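Local coordinates for protein C2 toxin component I (Clostridium botulinum, PDB 2J3X) that transfers ADP-ribose from NAD, probably to host-cell actin, as the enzymatic component of the binary C2 toxin, at residues 6-11 and 92-97; 96-101 and 147-152; 299-304 and 363-368; 401-406 and 419-424. The protein carries 2 engineered substitutions. All blocks are in the same frame, centred on the assembly; numbering follows the deposited sequence. Where two conformers were deposited one is given.

Contact 1: residues 6-11 and 92-97. With SO4 (sulfate ion), chain T.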
# COMPACT_ATOMS: atom_id res chain seq x y z
N GLU A 6 -9.41 24.88 -19.35
CA GLU A 6 -8.93 24.98 -17.99
C GLU A 6 -9.29 23.68 -17.25
O GLU A 6 -10.18 22.96 -17.65
CB GLU A 6 -9.45 26.25 -17.29
CG GLU A 6 -9.00 27.58 -17.93
CD GLU A 6 -7.74 28.15 -17.30
OE1 GLU A 6 -7.07 29.01 -17.94
OE2 GLU A 6 -7.43 27.76 -16.17
N PRO A 7 -8.58 23.39 -16.18
CA PRO A 7 -8.89 22.19 -15.38
C PRO A 7 -10.25 22.31 -14.66
O PRO A 7 -10.77 23.45 -14.48
CB PRO A 7 -7.74 22.12 -14.36
CG PRO A 7 -7.15 23.52 -14.31
CD PRO A 7 -7.43 24.16 -15.65
N ILE A 8 -10.84 21.16 -14.30
CA ILE A 8 -11.99 21.14 -13.41
C ILE A 8 -11.47 21.70 -12.09
O ILE A 8 -10.48 21.19 -11.51
CB ILE A 8 -12.51 19.71 -13.26
CG1 ILE A 8 -13.01 19.20 -14.62
CG2 ILE A 8 -13.59 19.61 -12.11
CD1 ILE A 8 -13.04 17.67 -14.73
N ASP A 9 -12.05 22.81 -11.62
CA ASP A 9 -11.55 23.36 -10.34
C ASP A 9 -12.68 24.18 -9.74
O ASP A 9 -12.92 25.32 -10.19
CB ASP A 9 -10.28 24.19 -10.55
CG ASP A 9 -9.69 24.71 -9.25
OD1 ASP A 9 -10.35 24.66 -8.20
OD2 ASP A 9 -8.54 25.21 -9.28
N PHE A 10 -13.36 23.59 -8.77
CA PHE A 10 -14.48 24.24 -8.08
C PHE A 10 -14.06 24.87 -6.77
O PHE A 10 -14.91 25.36 -6.03
CB PHE A 10 -15.64 23.25 -7.91
CG PHE A 10 -16.38 23.01 -9.17
CD1 PHE A 10 -17.25 24.00 -9.66
CD2 PHE A 10 -16.19 21.83 -9.93
CE1 PHE A 10 -17.91 23.83 -10.89
CE2 PHE A 10 -16.88 21.68 -11.18
CZ PHE A 10 -17.73 22.67 -11.62
N ILE A 11 -12.75 24.94 -6.51
CA ILE A 11 -12.35 25.54 -5.24
C ILE A 11 -12.63 27.03 -5.27
O ILE A 11 -12.25 27.71 -6.23
CB ILE A 11 -10.87 25.28 -4.91
CG1 ILE A 11 -10.67 23.75 -4.75
CG2 ILE A 11 -10.44 26.07 -3.64
CD1 ILE A 11 -9.15 23.34 -4.78
N ASN A 92 -15.28 5.63 -18.09
CA ASN A 92 -15.42 7.07 -18.01
C ASN A 92 -14.09 7.74 -17.77
O ASN A 92 -13.47 7.51 -16.75
CB ASN A 92 -16.39 7.36 -16.86
CG ASN A 92 -17.12 8.67 -17.01
OD1 ASN A 92 -17.70 8.94 -18.06
ND2 ASN A 92 -17.18 9.44 -15.94
N THR A 93 -13.60 8.54 -18.72
CA THR A 93 -12.27 9.11 -18.59
C THR A 93 -12.27 10.64 -18.65
O THR A 93 -13.02 11.23 -19.46
CB THR A 93 -11.33 8.59 -19.68
OG1 THR A 93 -11.91 8.83 -20.97
CG2 THR A 93 -11.13 7.06 -19.55
N LEU A 94 -11.39 11.27 -17.86
CA LEU A 94 -11.33 12.74 -17.81
C LEU A 94 -10.95 13.36 -19.14
O LEU A 94 -10.02 12.88 -19.79
CB LEU A 94 -10.30 13.20 -16.78
CG LEU A 94 -10.81 13.03 -15.33
CD1 LEU A 94 -9.64 13.19 -14.36
CD2 LEU A 94 -11.97 14.03 -15.00
N ASP A 95 -11.63 14.44 -19.54
CA ASP A 95 -11.20 15.15 -20.75
C ASP A 95 -10.41 16.42 -20.40
O ASP A 95 -9.84 17.09 -21.27
CB ASP A 95 -12.38 15.42 -21.70
CG ASP A 95 -13.43 16.35 -21.11
OD1 ASP A 95 -13.35 16.70 -19.91
OD2 ASP A 95 -14.35 16.75 -21.86
N ARG A 96 -10.30 16.69 -19.09
CA ARG A 96 -9.53 17.82 -18.56
C ARG A 96 -8.86 17.33 -17.26
O ARG A 96 -9.35 16.36 -16.66
CB ARG A 96 -10.47 18.98 -18.18
CG ARG A 96 -11.44 19.48 -19.24
CD ARG A 96 -12.69 20.01 -18.56
NE ARG A 96 -12.45 21.30 -17.91
CZ ARG A 96 -13.37 22.07 -17.33
NH1 ARG A 96 -14.67 21.71 -17.28
NH2 ARG A 96 -12.99 23.22 -16.78
N ASP A 97 -7.82 18.02 -16.81
CA ASP A 97 -7.24 17.74 -15.48
C ASP A 97 -8.28 18.13 -14.42
O ASP A 97 -9.19 18.90 -14.71
CB ASP A 97 -6.00 18.58 -15.23
CG ASP A 97 -4.78 18.16 -16.05
OD1 ASP A 97 -4.82 17.19 -16.84
OD2 ASP A 97 -3.75 18.83 -15.83
S SO4 T . -16.23 18.00 -18.20
O1 SO4 T . -17.51 17.89 -18.89
O2 SO4 T . -15.21 18.24 -19.22
O3 SO4 T . -16.27 19.14 -17.27
O4 SO4 T . -15.90 16.76 -17.50
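The side chain of Arg-96 crosses that of Ile-8 at about a right angle and reaches past it to the backbone of Glu-6. A bend at chi3 (73°) brings NE of Arg-96 to 2.8 Å from Glu-6 O, and Arg-96 NH2 bonds to the same oxygen at 3.0 Å. That oxygen lies in the guanidinium plane for both bonds, but NE meets it nearly along the C=O axis while NH2 comes from above the carbonyl plane. The two bonds fix the rotation of the guanidinium, and Ile-8 CG1 lies over one of its faces, offset toward the rim. In the fold, the grip ties the N-terminal segment ahead of helix 15-30 to the connection from helix 77-90 into strand 98-102, in the first ADP-ribosyltransferase-like unit. At another point on its edge, near the guanidinium plane, Arg-96 NH1 gives a 3.0 Å bond to O3 of a sulfate, probably from the crystallisation liquor, which Trp-21 also binds. The backbone joins in where Ile-8 N donates to Asp-97 O at 2.8 Å. Beyond this bond Ile-8 CD1 touches Leu-94 CD2 at 3.8 Å, and the Asp-97 carboxylate forms a salt bridge with Arg-167.

Contact 2: residues 96-101 and 147-152. With SO4 (sulfate ion), chain T.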
# COMPACT_ATOMS: atom_id res chain seq x y z
N ARG A 96 -10.30 16.69 -19.09
CA ARG A 96 -9.53 17.82 -18.56
C ARG A 96 -8.86 17.33 -17.26
O ARG A 96 -9.35 16.36 -16.66
CB ARG A 96 -10.47 18.98 -18.18
CG ARG A 96 -11.44 19.48 -19.24
CD ARG A 96 -12.69 20.01 -18.56
NE ARG A 96 -12.45 21.30 -17.91
CZ ARG A 96 -13.37 22.07 -17.33
NH1 ARG A 96 -14.67 21.71 -17.28
NH2 ARG A 96 -12.99 23.22 -16.78
N ASP A 97 -7.82 18.02 -16.81
CA ASP A 97 -7.24 17.74 -15.48
C ASP A 97 -8.28 18.13 -14.42
O ASP A 97 -9.19 18.90 -14.71
CB ASP A 97 -6.00 18.58 -15.23
CG ASP A 97 -4.78 18.16 -16.05
OD1 ASP A 97 -4.82 17.19 -16.84
OD2 ASP A 97 -3.75 18.83 -15.83
N ALA A 98 -8.13 17.64 -13.17
CA ALA A 98 -9.10 18.00 -12.14
C ALA A 98 -8.27 18.31 -10.92
O ALA A 98 -7.35 17.56 -10.61
CB ALA A 98 -10.07 16.84 -11.86
N ILE A 99 -8.61 19.39 -10.23
CA ILE A 99 -7.87 19.78 -9.02
C ILE A 99 -8.83 19.58 -7.83
O ILE A 99 -9.99 19.98 -7.89
CB ILE A 99 -7.47 21.24 -9.12
CG1 ILE A 99 -6.45 21.40 -10.28
CG2 ILE A 99 -6.87 21.76 -7.80
CD1 ILE A 99 -6.27 22.81 -10.67
N GLY A 100 -8.33 19.04 -6.73
CA GLY A 100 -9.19 18.92 -5.56
C GLY A 100 -8.41 18.26 -4.43
O GLY A 100 -7.19 18.25 -4.45
N TYR A 101 -9.12 17.74 -3.44
CA TYR A 101 -8.50 17.34 -2.18
C TYR A 101 -8.68 15.84 -2.05
O TYR A 101 -9.83 15.33 -2.06
CB TYR A 101 -9.22 17.99 -1.03
CG TYR A 101 -9.19 19.49 -1.06
CD1 TYR A 101 -7.97 20.18 -1.07
CD2 TYR A 101 -10.39 20.23 -1.10
CE1 TYR A 101 -7.94 21.61 -1.05
CE2 TYR A 101 -10.37 21.67 -1.12
CZ TYR A 101 -9.15 22.33 -1.10
OH TYR A 101 -9.08 23.72 -1.11
N ILE A 147 -9.95 6.09 -4.39
CA ILE A 147 -9.57 7.37 -3.83
C ILE A 147 -10.64 8.39 -4.23
O ILE A 147 -11.24 8.28 -5.32
CB ILE A 147 -8.12 7.72 -4.28
CG1 ILE A 147 -7.51 8.87 -3.48
CG2 ILE A 147 -8.06 7.97 -5.79
CD1 ILE A 147 -6.04 9.16 -3.89
N SER A 148 -10.96 9.31 -3.32
CA SER A 148 -12.00 10.32 -3.58
C SER A 148 -11.31 11.65 -3.74
O SER A 148 -10.36 11.93 -3.01
CB SER A 148 -12.96 10.40 -2.42
OG SER A 148 -13.70 9.18 -2.27
N LEU A 149 -11.76 12.48 -4.68
CA LEU A 149 -11.18 13.82 -4.85
C LEU A 149 -12.28 14.84 -4.58
O LEU A 149 -13.17 15.00 -5.44
CB LEU A 149 -10.66 13.99 -6.27
CG LEU A 149 -9.94 15.33 -6.49
CD1 LEU A 149 -8.43 15.37 -6.08
CD2 LEU A 149 -10.05 15.77 -7.99
N GLY A 150 -12.27 15.46 -3.40
CA GLY A 150 -13.30 16.47 -3.03
C GLY A 150 -13.07 17.72 -3.86
O GLY A 150 -11.94 18.15 -4.04
N LEU A 151 -14.15 18.30 -4.41
CA LEU A 151 -13.97 19.35 -5.40
C LEU A 151 -14.00 20.75 -4.85
O LEU A 151 -13.61 21.69 -5.55
CB LEU A 151 -15.02 19.24 -6.53
CG LEU A 151 -14.83 17.93 -7.32
CD1 LEU A 151 -15.90 17.84 -8.42
CD2 LEU A 151 -13.44 17.81 -7.90
N ASN A 152 -14.44 20.91 -3.60
CA ASN A 152 -14.39 22.25 -3.02
C ASN A 152 -14.19 22.20 -1.51
O ASN A 152 -14.06 21.08 -0.94
CB ASN A 152 -15.62 23.11 -3.40
CG ASN A 152 -16.93 22.56 -2.85
OD1 ASN A 152 -16.95 21.93 -1.79
ND2 ASN A 152 -18.04 22.77 -3.58
S SO4 T . -16.23 18.00 -18.20
O1 SO4 T . -17.51 17.89 -18.89
O2 SO4 T . -15.21 18.24 -19.22
O3 SO4 T . -16.27 19.14 -17.27
O4 SO4 T . -15.90 16.76 -17.50
O HOH W 1 -12.36 21.19 -7.97
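Tyr-101 and Gly-150 form an antiparallel hydrogen-bonded pair, where strand 98-102 meets strand 147-150 inside the mixed sheet of the first ADP-ribosyltransferase-like unit. Both backbone amides are satisfied across this pair: Tyr-101 N donates to Gly-150 O at 2.9 Å, in the carbonyl plane and on a lone pair, and Gly-150 N returns a 2.8 Å bond to Tyr-101 O. The short segments run at 98° to each other, and this is their single bridge. Farther back along 98-102 a water takes over, giving one hydrogen to Ile-99 O (2.7 Å) and the other to Leu-151 O (2.8 Å). On its other edge the same strand is bonded to strand 162-168, through Ala-98 with Val-168 and Gly-100 with Thr-166. The polar side chains find partners outside the two segments: Tyr-101 OH binds Asp-153, Ser-148 OG takes Lys-50, and Asn-152 ND2 donates to Glu-15 at the start of helix 15-30. Packing is closest at Gly-100, which brings no side chain between the backbones, so that its CA lies 3.2 Å from Gly-150 O. In Leu-149, chi1 (-176°) puts CG anti to the backbone N, near Gly-100, and chi2 (84°) sets the branches: CD2 rests 4.0 Å from Ala-98 CB, and CD1 lies 3.3 Å from Gly-100 C.

Contact 3: residues 299-304 and 363-368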
# COMPACT_ATOMS: atom_id res chain seq x y z
N ARG A 299 6.44 -9.73 2.32
CA ARG A 299 6.94 -10.79 3.19
C ARG A 299 6.06 -10.79 4.46
O ARG A 299 6.06 -9.80 5.20
CB ARG A 299 8.34 -10.47 3.58
CG ARG A 299 9.03 -11.58 4.45
CD ARG A 299 10.49 -11.20 4.65
NE ARG A 299 11.07 -11.99 5.76
CZ ARG A 299 11.39 -13.27 5.69
NH1 ARG A 299 11.22 -13.96 4.56
NH2 ARG A 299 11.89 -13.89 6.77
N ARG A 300 5.33 -11.89 4.64
CA ARG A 300 4.41 -12.01 5.78
C ARG A 300 5.14 -12.76 6.90
O ARG A 300 5.79 -13.78 6.62
CB ARG A 300 3.19 -12.82 5.36
CG ARG A 300 2.14 -11.98 4.55
CD ARG A 300 1.05 -12.91 4.01
NE ARG A 300 -0.10 -12.17 3.47
CZ ARG A 300 -1.17 -11.83 4.17
NH1 ARG A 300 -1.28 -12.09 5.51
NH2 ARG A 300 -2.10 -11.14 3.58
N VAL A 301 5.01 -12.26 8.13
CA VAL A 301 5.69 -12.83 9.30
C VAL A 301 4.72 -12.88 10.45
O VAL A 301 3.65 -12.24 10.41
CB VAL A 301 6.94 -12.07 9.71
CG1 VAL A 301 7.97 -12.05 8.57
CG2 VAL A 301 6.55 -10.63 10.12
N ASP A 302 5.07 -13.64 11.49
CA ASP A 302 4.21 -13.67 12.66
C ASP A 302 4.79 -12.66 13.69
O ASP A 302 5.51 -11.73 13.32
CB ASP A 302 4.10 -15.11 13.19
CG ASP A 302 5.45 -15.65 13.68
OD1 ASP A 302 6.44 -14.90 13.86
OD2 ASP A 302 5.55 -16.88 13.92
N GLY A 303 4.44 -12.78 14.98
CA GLY A 303 4.85 -11.73 15.94
C GLY A 303 6.32 -11.73 16.35
O GLY A 303 6.78 -10.75 16.94
N ILE A 304 7.06 -12.79 16.04
CA ILE A 304 8.41 -12.96 16.57
C ILE A 304 9.39 -11.79 16.23
O ILE A 304 10.08 -11.28 17.11
CB ILE A 304 9.02 -14.34 16.19
CG1 ILE A 304 8.15 -15.47 16.74
CG2 ILE A 304 10.50 -14.41 16.69
CD1 ILE A 304 7.99 -15.39 18.21
N PHE A 363 1.38 -10.07 9.99
CA PHE A 363 2.28 -8.90 9.82
C PHE A 363 2.80 -8.91 8.37
O PHE A 363 3.68 -9.69 8.02
CB PHE A 363 3.41 -8.90 10.87
CG PHE A 363 2.88 -8.89 12.29
CD1 PHE A 363 2.56 -10.10 12.95
CD2 PHE A 363 2.66 -7.69 12.95
CE1 PHE A 363 2.05 -10.11 14.26
CE2 PHE A 363 2.14 -7.66 14.29
CZ PHE A 363 1.83 -8.91 14.96
N ILE A 364 2.20 -8.06 7.54
CA ILE A 364 2.46 -8.13 6.10
C ILE A 364 3.45 -7.02 5.75
O ILE A 364 3.06 -5.88 5.69
CB ILE A 364 1.17 -7.88 5.32
CG1 ILE A 364 0.02 -8.82 5.74
CG2 ILE A 364 1.46 -7.93 3.78
CD1 ILE A 364 -1.41 -8.21 5.51
N PHE A 365 4.71 -7.36 5.51
CA PHE A 365 5.67 -6.35 5.07
C PHE A 365 5.44 -6.07 3.61
O PHE A 365 5.47 -6.99 2.80
CB PHE A 365 7.11 -6.74 5.28
CG PHE A 365 7.57 -6.54 6.70
CD1 PHE A 365 8.01 -5.30 7.13
CD2 PHE A 365 7.49 -7.59 7.61
CE1 PHE A 365 8.45 -5.11 8.47
CE2 PHE A 365 7.92 -7.40 8.95
CZ PHE A 365 8.39 -6.14 9.36
N ARG A 366 5.14 -4.80 3.34
CA ARG A 366 4.93 -4.31 1.96
C ARG A 366 6.24 -3.54 1.68
O ARG A 366 6.38 -2.37 2.02
CB ARG A 366 3.63 -3.46 1.93
CG ARG A 366 3.39 -2.86 0.48
CD ARG A 366 2.01 -2.30 0.36
NE ARG A 366 1.85 -1.69 -0.97
CZ ARG A 366 1.88 -0.37 -1.22
NH1 ARG A 366 2.01 0.50 -0.21
NH2 ARG A 366 1.73 0.07 -2.50
N LEU A 367 7.22 -4.22 1.09
CA LEU A 367 8.59 -3.72 1.04
C LEU A 367 8.79 -3.00 -0.29
O LEU A 367 8.56 -3.58 -1.33
CB LEU A 367 9.61 -4.90 1.05
CG LEU A 367 9.47 -5.71 2.35
CD1 LEU A 367 10.35 -6.95 2.27
CD2 LEU A 367 9.84 -4.82 3.55
N ARG A 368 9.23 -1.75 -0.24
CA ARG A 368 9.64 -1.10 -1.48
C ARG A 368 11.04 -1.54 -1.86
O ARG A 368 12.01 -1.27 -1.13
CB ARG A 368 9.54 0.44 -1.32
CG ARG A 368 10.07 1.21 -2.62
CD ARG A 368 10.09 2.74 -2.33
NE ARG A 368 8.75 3.14 -1.88
CZ ARG A 368 8.46 4.08 -0.96
NH1 ARG A 368 9.41 4.75 -0.36
NH2 ARG A 368 7.17 4.32 -0.61
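The guanidinium of Arg-300 lies flat against a hydrocarbon branch: Ile-364 CG1 sits over the centre of one face, 3.5 Å above the plane. The two side chains run side by side and point the same way, Arg-300 extended through chi2 (172°) and chi3. Beneath them the edge strand 295-301 pairs antiparallel with 363-369. Four backbone bonds hold the pairing, among them Phe-365 N to Arg-299 O (2.8 Å) and Val-301 N to Phe-363 O (2.9 Å). On the sheet face opposite to Arg-300, Val-301 CG2 fits between the two phenylalanines, 3.7 Å from Phe-363 CB and equally far from Phe-365 CE2, which it meets at the ring edge. Arg-299 shares that face, but its tip leads away to Ser-348 O and a bound glycerol. Its place on this strand fits the arginine of the Arg-Ser-Glu signature of such transferases, which would put the pairing at the wall of the probable NAD pocket. Around Arg-300, NE bonds to Ser-353 O, NH1 to Gln-418 OE1 and NH2 to Thr-354 OG1. These three acceptors are all neutral, so its buried positive charge is probably spread over dipoles, with the group held flat on Ile-364.

Contact 4: residues 401-406 and 419-424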
# COMPACT_ATOMS: atom_id res chain seq x y z
N PHE A 401 7.56 3.04 7.48
CA PHE A 401 7.06 4.41 7.44
C PHE A 401 5.55 4.52 7.52
O PHE A 401 5.03 5.64 7.68
CB PHE A 401 7.69 5.16 6.22
CG PHE A 401 7.20 4.67 4.89
CD1 PHE A 401 5.94 5.17 4.36
CD2 PHE A 401 7.93 3.71 4.16
CE1 PHE A 401 5.45 4.68 3.10
CE2 PHE A 401 7.42 3.22 2.90
CZ PHE A 401 6.20 3.69 2.40
N ARG A 402 4.81 3.40 7.46
CA ARG A 402 3.37 3.48 7.72
C ARG A 402 2.88 2.06 7.94
O ARG A 402 3.44 1.11 7.40
CB ARG A 402 2.65 4.07 6.49
CG ARG A 402 1.15 4.28 6.70
CD ARG A 402 0.52 4.96 5.43
NE ARG A 402 0.53 4.02 4.29
CZ ARG A 402 -0.31 4.05 3.24
NH1 ARG A 402 -1.22 5.04 3.13
NH2 ARG A 402 -0.26 3.07 2.33
N ILE A 403 1.84 1.94 8.76
CA ILE A 403 1.26 0.66 9.09
C ILE A 403 -0.22 0.87 9.03
O ILE A 403 -0.80 1.73 9.73
CB ILE A 403 1.66 0.19 10.54
CG1 ILE A 403 3.16 0.00 10.62
CG2 ILE A 403 0.97 -1.19 10.85
CD1 ILE A 403 3.68 0.02 12.09
N THR A 404 -0.85 0.07 8.17
CA THR A 404 -2.27 0.18 7.90
C THR A 404 -3.05 -1.06 8.35
O THR A 404 -2.78 -2.15 7.85
CB THR A 404 -2.46 0.31 6.36
OG1 THR A 404 -1.78 1.52 5.93
CG2 THR A 404 -3.94 0.48 6.09
N PRO A 405 -4.04 -0.90 9.24
CA PRO A 405 -4.82 -2.13 9.64
C PRO A 405 -5.78 -2.56 8.52
O PRO A 405 -6.34 -1.69 7.82
CB PRO A 405 -5.70 -1.63 10.82
CG PRO A 405 -5.23 -0.25 11.12
CD PRO A 405 -4.52 0.31 9.90
N ILE A 406 -6.01 -3.86 8.40
CA ILE A 406 -6.95 -4.37 7.43
C ILE A 406 -7.66 -5.56 8.03
O ILE A 406 -7.25 -6.05 9.10
CB ILE A 406 -6.24 -4.85 6.14
CG1 ILE A 406 -5.28 -6.04 6.43
CG2 ILE A 406 -5.48 -3.68 5.45
CD1 ILE A 406 -4.90 -6.84 5.17
N VAL A 419 -2.04 -6.37 9.52
CA VAL A 419 -1.50 -5.00 9.31
C VAL A 419 -0.59 -5.04 8.11
O VAL A 419 0.30 -5.94 8.00
CB VAL A 419 -0.73 -4.48 10.57
CG1 VAL A 419 -1.74 -4.10 11.75
CG2 VAL A 419 0.43 -5.48 11.01
N VAL A 420 -0.74 -4.01 7.25
CA VAL A 420 0.17 -3.86 6.11
C VAL A 420 1.24 -2.84 6.48
O VAL A 420 0.92 -1.68 6.76
CB VAL A 420 -0.68 -3.36 4.89
CG1 VAL A 420 0.23 -3.08 3.66
CG2 VAL A 420 -1.77 -4.45 4.57
N ILE A 421 2.48 -3.32 6.51
CA ILE A 421 3.59 -2.56 7.06
C ILE A 421 4.42 -2.04 5.86
O ILE A 421 5.23 -2.78 5.26
CB ILE A 421 4.45 -3.47 7.98
CG1 ILE A 421 3.56 -4.00 9.15
CG2 ILE A 421 5.65 -2.65 8.55
CD1 ILE A 421 4.31 -5.08 9.98
N ASP A 422 4.25 -0.76 5.53
CA ASP A 422 5.01 -0.17 4.44
C ASP A 422 6.41 0.13 4.94
O ASP A 422 6.60 0.82 5.95
CB ASP A 422 4.37 1.20 4.03
CG ASP A 422 3.13 1.03 3.17
OD1 ASP A 422 3.13 0.09 2.35
OD2 ASP A 422 2.22 1.86 3.25
N ALA A 423 7.42 -0.34 4.21
CA ALA A 423 8.79 -0.09 4.61
C ALA A 423 9.65 0.17 3.38
O ALA A 423 9.39 -0.36 2.30
CB ALA A 423 9.36 -1.22 5.41
N GLU A 424 10.70 0.95 3.61
CA GLU A 424 11.64 1.35 2.50
C GLU A 424 13.05 0.94 2.90
O GLU A 424 13.34 0.77 4.11
CB GLU A 424 11.59 2.88 2.33
CG GLU A 424 12.15 3.63 3.61
CD GLU A 424 12.09 5.15 3.56
OE1 GLU A 424 11.58 5.75 2.56
OE2 GLU A 424 12.56 5.71 4.59
O HOH W 2 0.67 0.72 5.24
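Asp-422 OD2 takes two bonds from Arg-402, NE and NH2 each at 2.9 Å, together with a weak one from a water. The salt bridge is side-on, with guanidinium and carboxylate planes 17° apart, and both nitrogens meet the one oxygen. The other oxygen of Asp-422, OD1, pairs with Arg-366, so the carboxylate sits between two arginines, which would probably keep it ionised. The guanidinium is held further by Thr-142 O at NH2 and Glu-108 O at NH1, reaching into the first ADP-ribosyltransferase-like unit, while Thr-404 OG1 lies over one of its faces, offset toward the rim. The same water is 2.7 Å from Thr-404 OG1 and donates to Val-420 O at 2.9 Å. Phe-401 lays its ring over Asp-422 CB in a CH-pi contact, 3.8 Å from CB to the ring centroid. On the face of Ile-403 and Val-419, Ile-403 CG2 packs 3.7 Å from Val-419 CB, under helix 326-336. Phe-401 N donates to Asp-422 O at 2.9 Å, whereas Arg-402 N reaches that oxygen only weakly. Two residues thus face Asp-422, a classic beta bulge in the long antiparallel hairpin of strands 397-411 and 414-426.

Overall arrangement
From the N terminus, contact 1 closes an 80-residue, mostly helical excursion by bringing 92-97 back to 6-11. Contact 2 starts on the same residues, Arg-96 and Asp-97, and closes 45 more at 147-152, so the two form a continuous patch in the first ADP-ribosyltransferase-like unit. In the second unit, contact 3 closes 58 residues and contact 4 only the 12 of a hairpin. Those two share a sheet, joined where strand 363-369 runs beside 414-426. None nests in or crosses another: contact 2 opens where contact 1 ends, and contacts 3 and 4 follow in series. Contacts 1 and 3 lie on opposite sides of the chain's centre, while contacts 2 and 4 approach to about 9 Å between nearest atoms.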